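Peroxidase (Cellulomonas bogoriensis 69B4 = DSM 16987, PDB 6QZO) binds heme b and probably acts as a DyP-type (dye-decolourising) peroxidase, oxidising substrates at the expense of peroxide. Local coordinates at residues D213-R218 / T304-A309; V232-A237 / A337-V342; L68-V73 / P83-S88. All coordinates share one frame; numbering follows the deposited sequence.

Contact 1 of 3, residues D213-R218 / T304-A309. With HEM (protoporphyrin IX containing Fe), chain I.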
loop_
_atom_site.group_PDB
_atom_site.type_symbol
_atom_site.label_atom_id
_atom_site.label_comp_id
_atom_site.label_asym_id
_atom_site.label_seq_id
_atom_site.Cartn_x
_atom_site.Cartn_y
_atom_site.Cartn_z
ATOM N N ASP A 213 -16.143 14.097 26.459
ATOM C CA ASP A 213 -17.132 13.151 27.046
ATOM C C ASP A 213 -17.845 12.358 25.937
ATOM O O ASP A 213 -18.481 11.333 26.275
ATOM C CB ASP A 213 -18.140 13.885 27.935
ATOM C CG ASP A 213 -19.012 14.869 27.176
ATOM O OD1 ASP A 213 -18.453 15.838 26.599
ATOM O OD2 ASP A 213 -20.243 14.648 27.143
ATOM N N LEU A 214 -17.770 12.811 24.678
ATOM C CA LEU A 214 -18.421 12.135 23.524
ATOM C C LEU A 214 -17.472 11.127 22.865
ATOM O O LEU A 214 -17.934 10.405 21.966
ATOM C CB LEU A 214 -18.882 13.191 22.513
ATOM C CG LEU A 214 -19.915 14.190 23.028
ATOM C CD1 LEU A 214 -20.377 15.131 21.918
ATOM C CD2 LEU A 214 -21.114 13.474 23.640
ATOM N N LEU A 215 -16.215 11.067 23.301
ATOM C CA LEU A 215 -15.189 10.133 22.775
ATOM C C LEU A 215 -14.781 9.134 23.858
ATOM O O LEU A 215 -14.767 7.910 23.588
ATOM C CB LEU A 215 -13.980 10.959 22.322
ATOM C CG LEU A 215 -12.765 10.154 21.864
ATOM C CD1 LEU A 215 -13.145 9.288 20.683
ATOM C CD2 LEU A 215 -11.602 11.070 21.527
ATOM N N TRP A 216 -14.423 9.657 25.027
ATOM C CA TRP A 216 -13.741 8.923 26.125
ATOM C C TRP A 216 -14.768 8.473 27.172
ATOM O O TRP A 216 -15.583 9.314 27.598
ATOM C CB TRP A 216 -12.678 9.820 26.755
ATOM C CG TRP A 216 -11.580 10.283 25.842
ATOM C CD1 TRP A 216 -11.163 11.573 25.674
ATOM C CD2 TRP A 216 -10.708 9.473 25.027
ATOM N NE1 TRP A 216 -10.099 11.621 24.816
ATOM C CE2 TRP A 216 -9.796 10.350 24.406
ATOM C CE3 TRP A 216 -10.598 8.102 24.769
ATOM C CZ2 TRP A 216 -8.802 9.900 23.531
ATOM C CZ3 TRP A 216 -9.611 7.653 23.917
ATOM C CH2 TRP A 216 -8.732 8.543 23.297
ATOM N N HIS A 217 -14.720 7.195 27.556
ATOM C CA HIS A 217 -15.447 6.621 28.718
ATOM C C HIS A 217 -14.745 7.114 29.987
ATOM O O HIS A 217 -13.505 6.991 30.058
ATOM C CB HIS A 217 -15.470 5.091 28.590
ATOM C CG HIS A 217 -16.408 4.379 29.503
ATOM N ND1 HIS A 217 -16.045 3.964 30.783
ATOM C CD2 HIS A 217 -17.669 3.942 29.295
ATOM C CE1 HIS A 217 -17.056 3.312 31.327
ATOM N NE2 HIS A 217 -18.077 3.295 30.441
ATOM N N ARG A 218 -15.489 7.689 30.942
ATOM C CA ARG A 218 -14.913 8.190 32.217
ATOM C C ARG A 218 -15.453 7.366 33.393
ATOM O O ARG A 218 -14.794 6.369 33.751
ATOM C CB ARG A 218 -15.182 9.689 32.352
ATOM C CG ARG A 218 -14.200 10.568 31.590
ATOM C CD ARG A 218 -14.395 12.042 31.929
ATOM N NE ARG A 218 -13.849 12.449 33.230
ATOM C CZ ARG A 218 -12.588 12.820 33.466
ATOM N NH1 ARG A 218 -11.685 12.836 32.501
ATOM N NH2 ARG A 218 -12.223 13.198 34.680
ATOM N N THR A 304 -22.603 12.178 17.234
ATOM C CA THR A 304 -21.319 12.593 16.622
ATOM C C THR A 304 -20.254 11.576 17.041
ATOM O O THR A 304 -20.509 10.801 17.993
ATOM C CB THR A 304 -20.997 14.040 17.004
ATOM O OG1 THR A 304 -19.880 14.506 16.243
ATOM C CG2 THR A 304 -20.706 14.195 18.477
ATOM N N PHE A 305 -19.121 11.545 16.348
ATOM C CA PHE A 305 -18.021 10.586 16.600
ATOM C C PHE A 305 -16.770 11.088 15.877
ATOM O O PHE A 305 -16.899 11.888 14.923
ATOM C CB PHE A 305 -18.430 9.173 16.154
ATOM C CG PHE A 305 -19.258 9.140 14.899
ATOM C CD1 PHE A 305 -18.661 9.210 13.650
ATOM C CD2 PHE A 305 -20.638 9.094 14.973
ATOM C CE1 PHE A 305 -19.429 9.223 12.496
ATOM C CE2 PHE A 305 -21.405 9.106 13.822
ATOM C CZ PHE A 305 -20.799 9.165 12.586
ATOM N N LEU A 306 -15.600 10.664 16.357
ATOM C CA LEU A 306 -14.292 10.971 15.728
ATOM C C LEU A 306 -14.115 10.043 14.521
ATOM O O LEU A 306 -13.778 8.855 14.722
ATOM C CB LEU A 306 -13.166 10.784 16.745
ATOM C CG LEU A 306 -11.771 11.173 16.251
ATOM C CD1 LEU A 306 -11.732 12.629 15.786
ATOM C CD2 LEU A 306 -10.727 10.896 17.313
ATOM N N ARG A 307 -14.349 10.567 13.325
ATOM C CA ARG A 307 -13.999 9.849 12.078
ATOM C C ARG A 307 -12.480 9.928 11.938
ATOM O O ARG A 307 -11.918 11.014 12.179
ATOM C CB ARG A 307 -14.729 10.454 10.875
ATOM C CG ARG A 307 -16.226 10.224 10.922
ATOM C CD ARG A 307 -16.930 10.941 9.787
ATOM N NE ARG A 307 -16.852 12.381 9.940
ATOM C CZ ARG A 307 -16.678 13.266 8.965
ATOM N NH1 ARG A 307 -16.530 12.887 7.710
ATOM N NH2 ARG A 307 -16.670 14.560 9.245
ATOM N N ARG A 308 -11.864 8.799 11.588
ATOM C CA ARG A 308 -10.402 8.692 11.387
ATOM C C ARG A 308 -10.178 7.766 10.194
ATOM O O ARG A 308 -9.547 6.701 10.369
ATOM C CB ARG A 308 -9.754 8.212 12.690
ATOM C CG ARG A 308 -8.319 8.691 12.853
ATOM C CD ARG A 308 -7.767 8.243 14.170
ATOM N NE ARG A 308 -6.378 8.576 14.390
ATOM C CZ ARG A 308 -5.348 7.923 13.897
ATOM N NH1 ARG A 308 -5.519 6.988 12.984
ATOM N NH2 ARG A 308 -4.131 8.197 14.331
ATOM N N ALA A 309 -10.733 8.155 9.042
ATOM C CA ALA A 309 -10.850 7.302 7.838
ATOM C C ALA A 309 -9.557 7.341 6.994
ATOM O O ALA A 309 -8.765 8.312 7.082
ATOM C CB ALA A 309 -12.056 7.709 7.031
HETATM C CHA HEM I . -19.161 14.042 6.145
HETATM C CHB HEM I . -17.751 11.223 2.507
HETATM C CHC HEM I . -19.651 7.393 4.755
HETATM C CHD HEM I . -20.694 10.139 8.577
HETATM C C1A HEM I . -18.647 13.600 4.956
HETATM C C2A HEM I . -18.138 14.453 3.933
HETATM C C3A HEM I . -17.757 13.652 2.905
HETATM C C4A HEM I . -17.996 12.319 3.302
HETATM C CMA HEM I . -17.163 14.079 1.577
HETATM C CAA HEM I . -18.088 15.970 3.947
HETATM C CBA HEM I . -16.801 16.539 4.544
HETATM C CGA HEM I . -16.805 16.327 6.023
HETATM O O1A HEM I . -16.252 15.278 6.457
HETATM O O2A HEM I . -17.360 17.173 6.780
HETATM C C1B HEM I . -18.167 9.937 2.829
HETATM C C2B HEM I . -17.952 8.839 1.953
HETATM C C3B HEM I . -18.492 7.740 2.575
HETATM C C4B HEM I . -19.037 8.239 3.845
HETATM C CMB HEM I . -17.241 8.891 0.603
HETATM C CAB HEM I . -18.501 6.317 2.185
HETATM C CBB HEM I . -17.752 5.812 1.205
HETATM C C1C HEM I . -20.093 7.787 5.996
HETATM C C2C HEM I . -20.688 6.929 6.920
HETATM C C3C HEM I . -21.009 7.674 8.031
HETATM C C4C HEM I . -20.583 9.035 7.762
HETATM C CMC HEM I . -20.972 5.457 6.794
HETATM C CAC HEM I . -21.652 6.938 9.151
HETATM C CBC HEM I . -22.024 7.449 10.292
HETATM C C1D HEM I . -20.348 11.450 8.192
HETATM C C2D HEM I . -20.521 12.606 9.091
HETATM C C3D HEM I . -20.115 13.693 8.411
HETATM C C4D HEM I . -19.683 13.182 7.099
HETATM C CMD HEM I . -21.080 12.656 10.503
HETATM C CAD HEM I . -20.108 15.140 8.919
HETATM C CBD HEM I . -21.447 15.837 8.599
HETATM C CGD HEM I . -21.584 17.269 9.105
HETATM O O1D HEM I . -21.865 17.498 10.300
HETATM O O2D HEM I . -21.454 18.256 8.327
HETATM N NA HEM I . -18.551 12.300 4.555
HETATM N NB HEM I . -18.813 9.541 3.926
HETATM N NC HEM I . -20.037 9.054 6.497
HETATM N ND HEM I . -19.844 11.857 7.018
HETATM FE FE HEM I . -19.397 10.790 5.522
#
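L214 and T304 meet through their methyl groups. CD1 of L214 lies 3.6 Å from CG2 of T304, and the two side chains cross at about a right angle. In T304 the methyl CG2, not the hydroxyl, is the branch that does the touching. A second apolar pair joins L215 to L306. CD1 is the part of L215 that meets L306, at 4.2 Å from CB of L306. The other methyl of L215, CD2, rests over one face of the W216 ring near the rim.

The contact between the two segments is apolar; R307 supplies the polar link to the heme. It gives two hydrogen bonds to one propionate oxygen. NH1 of R307 is 2.7 Å from O1A of the heme, with an angle of 151° at the hydrogen. NH2 of R307 is 2.9 Å from the same O1A, more bent at 139°. Carbon CGA of that propionate lies in plane at the guanidinium edge. One guanidinium face lies over pyrrole D, with heme C3D 3.5 Å from the plane of the R307 guanidinium. A bend at chi3 of R307 (-67°) lays the group nearly flat over that pyrrole. NH1 also forms a salt bridge with E201. R307 is a heme-binding residue, and its placement is consistent with the distal arginine of DyP-type peroxidases. The F305 ring leans obliquely on heme vinyl carbon CBC.

The segment 304-309 runs into the outer strand 306-314 of the C-terminal sheet, which bonds to strand 323-332 through L306 with Y331 and R308 with V329. The loop 213-218 packs beside it, with L215 also on Y331. R308 reaches across to strand 143-149.

Contact 2 of 3, residues V232-A237 / A337-V342. With HEM (protoporphyrin IX containing Fe), chain I.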
loop_
_atom_site.group_PDB
_atom_site.type_symbol
_atom_site.label_atom_id
_atom_site.label_comp_id
_atom_site.label_asym_id
_atom_site.label_seq_id
_atom_site.Cartn_x
_atom_site.Cartn_y
_atom_site.Cartn_z
ATOM N N VAL A 232 -15.572 1.552 15.617
ATOM C CA VAL A 232 -16.321 0.971 14.464
ATOM C C VAL A 232 -15.382 0.977 13.258
ATOM O O VAL A 232 -14.753 2.016 13.017
ATOM C CB VAL A 232 -17.599 1.767 14.170
ATOM C CG1 VAL A 232 -18.206 1.383 12.832
ATOM C CG2 VAL A 232 -18.610 1.620 15.288
ATOM N N VAL A 233 -15.314 -0.148 12.544
ATOM C CA VAL A 233 -14.663 -0.266 11.217
ATOM C C VAL A 233 -15.717 -0.717 10.212
ATOM O O VAL A 233 -16.155 -1.877 10.312
ATOM C CB VAL A 233 -13.481 -1.248 11.251
ATOM C CG1 VAL A 233 -12.794 -1.380 9.909
ATOM C CG2 VAL A 233 -12.475 -0.838 12.304
ATOM N N ARG A 234 -16.113 0.192 9.314
ATOM C CA ARG A 234 -16.889 -0.128 8.095
ATOM C C ARG A 234 -15.942 -0.040 6.896
ATOM O O ARG A 234 -15.327 1.033 6.687
ATOM C CB ARG A 234 -18.045 0.850 7.905
ATOM C CG ARG A 234 -18.993 0.944 9.084
ATOM C CD ARG A 234 -20.010 -0.171 9.127
ATOM N NE ARG A 234 -21.158 0.057 8.293
ATOM C CZ ARG A 234 -22.225 -0.726 8.235
ATOM N NH1 ARG A 234 -22.290 -1.858 8.922
ATOM N NH2 ARG A 234 -23.214 -0.360 7.443
ATOM N N ARG A 235 -15.793 -1.140 6.173
ATOM C CA ARG A 235 -15.161 -1.170 4.833
ATOM C C ARG A 235 -16.246 -0.758 3.844
ATOM O O ARG A 235 -17.224 -1.527 3.692
ATOM C CB ARG A 235 -14.630 -2.571 4.532
ATOM C CG ARG A 235 -13.658 -2.626 3.369
ATOM C CD ARG A 235 -13.201 -4.038 3.093
ATOM N NE ARG A 235 -12.331 -4.154 1.936
ATOM C CZ ARG A 235 -11.044 -3.822 1.893
ATOM N NH1 ARG A 235 -10.436 -3.298 2.946
ATOM N NH2 ARG A 235 -10.347 -4.009 0.783
ATOM N N ILE A 236 -16.141 0.432 3.259
ATOM C CA ILE A 236 -17.230 0.976 2.395
ATOM C C ILE A 236 -16.663 1.128 0.986
ATOM O O ILE A 236 -15.786 1.981 0.782
ATOM C CB ILE A 236 -17.833 2.288 2.940
ATOM C CG1 ILE A 236 -18.115 2.205 4.441
ATOM C CG2 ILE A 236 -19.097 2.630 2.168
ATOM C CD1 ILE A 236 -18.613 3.511 5.035
ATOM N N ALA A 237 -17.169 0.293 0.068
ATOM C CA ALA A 237 -16.740 0.237 -1.341
ATOM C C ALA A 237 -17.329 1.436 -2.090
ATOM O O ALA A 237 -18.506 1.812 -1.808
ATOM C CB ALA A 237 -17.179 -1.062 -1.937
ATOM N N ALA A 337 -25.583 4.734 21.108
ATOM C CA ALA A 337 -26.114 6.085 21.402
ATOM C C ALA A 337 -25.629 7.110 20.361
ATOM O O ALA A 337 -26.341 8.117 20.154
ATOM C CB ALA A 337 -25.706 6.496 22.794
ATOM N N GLN A 338 -24.471 6.887 19.734
ATOM C CA GLN A 338 -23.709 7.938 19.002
ATOM C C GLN A 338 -23.609 7.592 17.508
ATOM O O GLN A 338 -24.060 8.423 16.686
ATOM C CB GLN A 338 -22.338 8.125 19.659
ATOM C CG GLN A 338 -22.431 8.528 21.131
ATOM C CD GLN A 338 -21.096 8.938 21.692
ATOM O OE1 GLN A 338 -20.498 8.223 22.497
ATOM N NE2 GLN A 338 -20.600 10.083 21.242
ATOM N N PHE A 339 -23.074 6.423 17.158
ATOM C CA PHE A 339 -22.833 6.030 15.743
ATOM C C PHE A 339 -24.124 5.511 15.103
ATOM O O PHE A 339 -24.569 6.064 14.072
ATOM C CB PHE A 339 -21.704 5.003 15.617
ATOM C CG PHE A 339 -21.477 4.550 14.195
ATOM C CD1 PHE A 339 -20.677 5.280 13.334
ATOM C CD2 PHE A 339 -22.098 3.406 13.713
ATOM C CE1 PHE A 339 -20.479 4.863 12.027
ATOM C CE2 PHE A 339 -21.912 3.006 12.392
ATOM C CZ PHE A 339 -21.095 3.730 11.553
ATOM N N THR A 340 -24.707 4.476 15.695
ATOM C CA THR A 340 -25.811 3.674 15.101
ATOM C C THR A 340 -26.998 4.544 14.696
ATOM O O THR A 340 -27.608 4.286 13.663
ATOM C CB THR A 340 -26.215 2.556 16.058
ATOM O OG1 THR A 340 -25.005 1.826 16.243
ATOM C CG2 THR A 340 -27.321 1.679 15.529
ATOM N N PRO A 341 -27.418 5.550 15.492
ATOM C CA PRO A 341 -28.500 6.441 15.081
ATOM C C PRO A 341 -28.176 7.228 13.802
ATOM O O PRO A 341 -29.089 7.497 13.031
ATOM C CB PRO A 341 -28.670 7.395 16.278
ATOM C CG PRO A 341 -28.112 6.605 17.448
ATOM C CD PRO A 341 -26.939 5.852 16.852
ATOM N N VAL A 342 -26.898 7.574 13.594
ATOM C CA VAL A 342 -26.451 8.291 12.357
ATOM C C VAL A 342 -26.480 7.294 11.194
ATOM O O VAL A 342 -27.124 7.599 10.167
ATOM C CB VAL A 342 -25.074 8.951 12.518
ATOM C CG1 VAL A 342 -24.585 9.529 11.201
ATOM C CG2 VAL A 342 -25.082 10.018 13.602
HETATM C CHA HEM I . -19.161 14.042 6.145
HETATM C CHB HEM I . -17.751 11.223 2.507
HETATM C CHC HEM I . -19.651 7.393 4.755
HETATM C CHD HEM I . -20.694 10.139 8.577
HETATM C C1A HEM I . -18.647 13.600 4.956
HETATM C C2A HEM I . -18.138 14.453 3.933
HETATM C C3A HEM I . -17.757 13.652 2.905
HETATM C C4A HEM I . -17.996 12.319 3.302
HETATM C CMA HEM I . -17.163 14.079 1.577
HETATM C CAA HEM I . -18.088 15.970 3.947
HETATM C CBA HEM I . -16.801 16.539 4.544
HETATM C CGA HEM I . -16.805 16.327 6.023
HETATM O O1A HEM I . -16.252 15.278 6.457
HETATM O O2A HEM I . -17.360 17.173 6.780
HETATM C C1B HEM I . -18.167 9.937 2.829
HETATM C C2B HEM I . -17.952 8.839 1.953
HETATM C C3B HEM I . -18.492 7.740 2.575
HETATM C C4B HEM I . -19.037 8.239 3.845
HETATM C CMB HEM I . -17.241 8.891 0.603
HETATM C CAB HEM I . -18.501 6.317 2.185
HETATM C CBB HEM I . -17.752 5.812 1.205
HETATM C C1C HEM I . -20.093 7.787 5.996
HETATM C C2C HEM I . -20.688 6.929 6.920
HETATM C C3C HEM I . -21.009 7.674 8.031
HETATM C C4C HEM I . -20.583 9.035 7.762
HETATM C CMC HEM I . -20.972 5.457 6.794
HETATM C CAC HEM I . -21.652 6.938 9.151
HETATM C CBC HEM I . -22.024 7.449 10.292
HETATM C C1D HEM I . -20.348 11.450 8.192
HETATM C C2D HEM I . -20.521 12.606 9.091
HETATM C C3D HEM I . -20.115 13.693 8.411
HETATM C C4D HEM I . -19.683 13.182 7.099
HETATM C CMD HEM I . -21.080 12.656 10.503
HETATM C CAD HEM I . -20.108 15.140 8.919
HETATM C CBD HEM I . -21.447 15.837 8.599
HETATM C CGD HEM I . -21.584 17.269 9.105
HETATM O O1D HEM I . -21.865 17.498 10.300
HETATM O O2D HEM I . -21.454 18.256 8.327
HETATM N NA HEM I . -18.551 12.300 4.555
HETATM N NB HEM I . -18.813 9.541 3.926
HETATM N NC HEM I . -20.037 9.054 6.497
HETATM N ND HEM I . -19.844 11.857 7.018
HETATM FE FE HEM I . -19.397 10.790 5.522
#
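V232 sets its CG1 methyl over one face of the F339 ring. The carbon lies 4.1 Å from the ring centroid and 18° off the ring normal, a CH-pi contact displaced toward the rim. The closest ring atom is CZ of F339, 3.9 Å from CG1 of V232. The trans setting of V232 CG1 (chi1 168°) aims this branch at the ring. F339 is extended likewise (chi1 178°), which carries its ring from segment 337-342 toward the strand.

R234 approaches the same ring less directly. Its CG comes obliquely to CZ of F339, at 4.3 Å. Beyond CG the chain folds back on itself, and the guanidinium does not bond to 337-342. It forms a salt bridge with D132 and a hydrogen bond with S361. These partners hold NH1 and NH2.

The heme lies next to this group. CE1 of F339 lies 3.5 Å from vinyl carbon CBC of the heme. V342 presses its CG1 on the same CBC at 3.4 Å. The F305 ring also meets that of F339. From the strand, I236 reaches another part of the rim, with CD1 3.5 Å from heme CMC. The CG2 branch of I236 packs on vinyl carbon CBB of the heme. R235 points off the other side of the strand and makes cation-pi contacts with Y312 and W138.

Strand 229-238 is an inner strand of a four-stranded antiparallel sheet whose order, 2-3-1-4, is that of a ferredoxin-like fold. Here strand 229-238 and segment 337-342 both line the vinyl and methyl edge of the heme, with I236, F339 and V342 in the pocket of this DyP-type protein.

Contact 3 of 3, residues L68-V73 / P83-S88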
loop_
_atom_site.group_PDB
_atom_site.type_symbol
_atom_site.label_atom_id
_atom_site.label_comp_id
_atom_site.label_asym_id
_atom_site.label_seq_id
_atom_site.Cartn_x
_atom_site.Cartn_y
_atom_site.Cartn_z
ATOM N N LEU A 68 -1.862 -10.072 25.489
ATOM C CA LEU A 68 -1.870 -8.603 25.752
ATOM C C LEU A 68 -0.539 -8.161 26.355
ATOM O O LEU A 68 -0.114 -7.016 26.094
ATOM C CB LEU A 68 -3.021 -8.256 26.700
ATOM C CG LEU A 68 -4.416 -8.522 26.155
ATOM C CD1 LEU A 68 -5.465 -8.173 27.205
ATOM C CD2 LEU A 68 -4.654 -7.747 24.858
ATOM N N ARG A 69 0.072 -9.014 27.171
ATOM C CA ARG A 69 1.340 -8.677 27.865
ATOM C C ARG A 69 2.496 -8.712 26.866
ATOM O O ARG A 69 3.311 -7.785 26.915
ATOM C CB ARG A 69 1.611 -9.630 29.022
ATOM C CG ARG A 69 0.805 -9.356 30.291
ATOM C CD ARG A 69 1.383 -10.281 31.340
ATOM N NE ARG A 69 0.684 -10.303 32.612
ATOM C CZ ARG A 69 1.103 -9.720 33.732
ATOM N NH1 ARG A 69 2.208 -8.994 33.763
ATOM N NH2 ARG A 69 0.368 -9.805 34.826
ATOM N N VAL A 70 2.591 -9.742 26.018
ATOM C CA VAL A 70 3.682 -9.814 24.995
ATOM C C VAL A 70 3.502 -8.652 24.000
ATOM O O VAL A 70 4.510 -8.045 23.615
ATOM C CB VAL A 70 3.790 -11.181 24.293
ATOM C CG1 VAL A 70 4.184 -12.274 25.275
ATOM C CG2 VAL A 70 2.520 -11.568 23.555
ATOM N N TRP A 71 2.263 -8.324 23.641
ATOM C CA TRP A 71 1.961 -7.203 22.710
ATOM C C TRP A 71 2.374 -5.870 23.340
ATOM O O TRP A 71 2.913 -5.018 22.620
ATOM C CB TRP A 71 0.490 -7.191 22.316
ATOM C CG TRP A 71 0.163 -8.077 21.156
ATOM C CD1 TRP A 71 1.029 -8.687 20.293
ATOM C CD2 TRP A 71 -1.161 -8.407 20.701
ATOM N NE1 TRP A 71 0.328 -9.394 19.361
ATOM C CE2 TRP A 71 -1.014 -9.238 19.576
ATOM C CE3 TRP A 71 -2.447 -8.108 21.153
ATOM C CZ2 TRP A 71 -2.105 -9.761 18.886
ATOM C CZ3 TRP A 71 -3.524 -8.628 20.474
ATOM C CH2 TRP A 71 -3.350 -9.446 19.365
ATOM N N THR A 72 2.124 -5.699 24.636
ATOM C CA THR A 72 2.500 -4.457 25.366
ATOM C C THR A 72 4.006 -4.234 25.226
ATOM O O THR A 72 4.414 -3.121 24.886
ATOM C CB THR A 72 2.046 -4.507 26.823
ATOM O OG1 THR A 72 0.618 -4.622 26.803
ATOM C CG2 THR A 72 2.484 -3.277 27.587
ATOM N N VAL A 73 4.801 -5.271 25.448
ATOM C CA VAL A 73 6.286 -5.201 25.272
ATOM C C VAL A 73 6.596 -4.726 23.845
ATOM O O VAL A 73 7.345 -3.734 23.706
ATOM C CB VAL A 73 6.952 -6.550 25.575
ATOM C CG1 VAL A 73 8.440 -6.504 25.297
ATOM C CG2 VAL A 73 6.701 -6.980 27.017
ATOM N N PRO A 83 13.719 -2.952 18.414
ATOM C CA PRO A 83 13.166 -4.236 17.995
ATOM C C PRO A 83 12.203 -4.817 19.036
ATOM O O PRO A 83 12.382 -4.577 20.186
ATOM C CB PRO A 83 14.392 -5.160 17.860
ATOM C CG PRO A 83 15.548 -4.195 17.637
ATOM C CD PRO A 83 15.190 -2.950 18.428
ATOM N N GLY A 84 11.218 -5.575 18.579
ATOM C CA GLY A 84 10.261 -6.313 19.416
ATOM C C GLY A 84 10.904 -7.513 20.076
ATOM O O GLY A 84 12.126 -7.709 19.924
ATOM N N LEU A 85 10.093 -8.282 20.802
ATOM C CA LEU A 85 10.518 -9.481 21.571
ATOM C C LEU A 85 10.734 -10.619 20.560
ATOM O O LEU A 85 11.872 -11.152 20.522
ATOM C CB LEU A 85 9.410 -9.758 22.597
ATOM C CG LEU A 85 9.371 -11.126 23.277
ATOM C CD1 LEU A 85 10.664 -11.464 23.980
ATOM C CD2 LEU A 85 8.213 -11.171 24.259
ATOM N N ALA A 86 9.722 -10.927 19.729
ATOM C CA ALA A 86 9.839 -11.949 18.655
ATOM C C ALA A 86 10.265 -11.258 17.350
ATOM O O ALA A 86 9.452 -11.296 16.364
ATOM C CB ALA A 86 8.529 -12.705 18.482
ATOM N N ASP A 87 11.448 -10.621 17.341
ATOM C CA ASP A 87 11.877 -9.699 16.247
ATOM C C ASP A 87 13.278 -10.102 15.762
ATOM O O ASP A 87 14.279 -9.750 16.390
ATOM C CB ASP A 87 11.773 -8.240 16.673
ATOM C CG ASP A 87 11.923 -7.245 15.528
ATOM O OD1 ASP A 87 12.403 -7.644 14.440
ATOM O OD2 ASP A 87 11.619 -6.057 15.755
ATOM N N SER A 88 13.295 -10.825 14.643
ATOM C CA SER A 88 14.482 -11.366 13.949
ATOM C C SER A 88 14.975 -10.387 12.870
ATOM O O SER A 88 16.023 -10.697 12.261
ATOM C CB SER A 88 14.137 -12.728 13.376
ATOM O OG SER A 88 12.796 -12.752 12.880
#
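The helical segment 68-73 and the irregular loop 83-88 draw nearest at V73 and L85, whose CA atoms are 7.1 Å apart. L85 carries the contact from the loop side. Its CD2 methyl touches CG1 of V70 at 4.3 Å, and its CB faces CG1 of V73 at the same separation. V70 and V73 are three residues apart and share one flank of the helix, and L85 lies along that flank. A chi1 of 164° stretches L85 out, so that a methyl reaches V70 while CB stays beside V73. The packing is apolar and lies at the surface.

Helix 61-78 follows strand 47-55 in the N-terminal ferredoxin-like half of the DyP-type fold. Inside it, T72 folds its hydroxyl back on the helix. OG1 of T72 donates to O of L68 at 2.6 Å. The backbone N of T72 reaches the same oxygen from the opposite face of the carbonyl plane.

D87 shapes the loop. Its OD2 accepts from N of G84 at 2.9 Å, with an angle of 158° at the hydrogen, through the lone pair turned away from OD1. H157 of helix 152-165 also bonds to OD2. D74, next on the helix, accepts from the backbone N of L85 and ties the loop to it directly. E165 packs on V70 and L85, and S88 meets R251 of the second subunit.

From the N terminus, contact 3 comes first. It closes a short loop within the N-terminal half, joining helix 61-78 to the loop that follows it, and is complete before the others begin. Contact 1 then opens at 213-218 and contact 2 at 232-237. Contact 1 closes at 304-309 and contact 2 at 337-342, so the two cross. Their centres are 12 Å apart, and Q338 NE2 lies 2.8 Å from L214 O, a probable hydrogen bond between them. Together they tie an outer and an inner strand of the C-terminal sheet to a loop, the helical segment 337-342 and the heme. Contact 3 lies about 29 Å from contact 1 and 32 Å from contact 2, centre to centre.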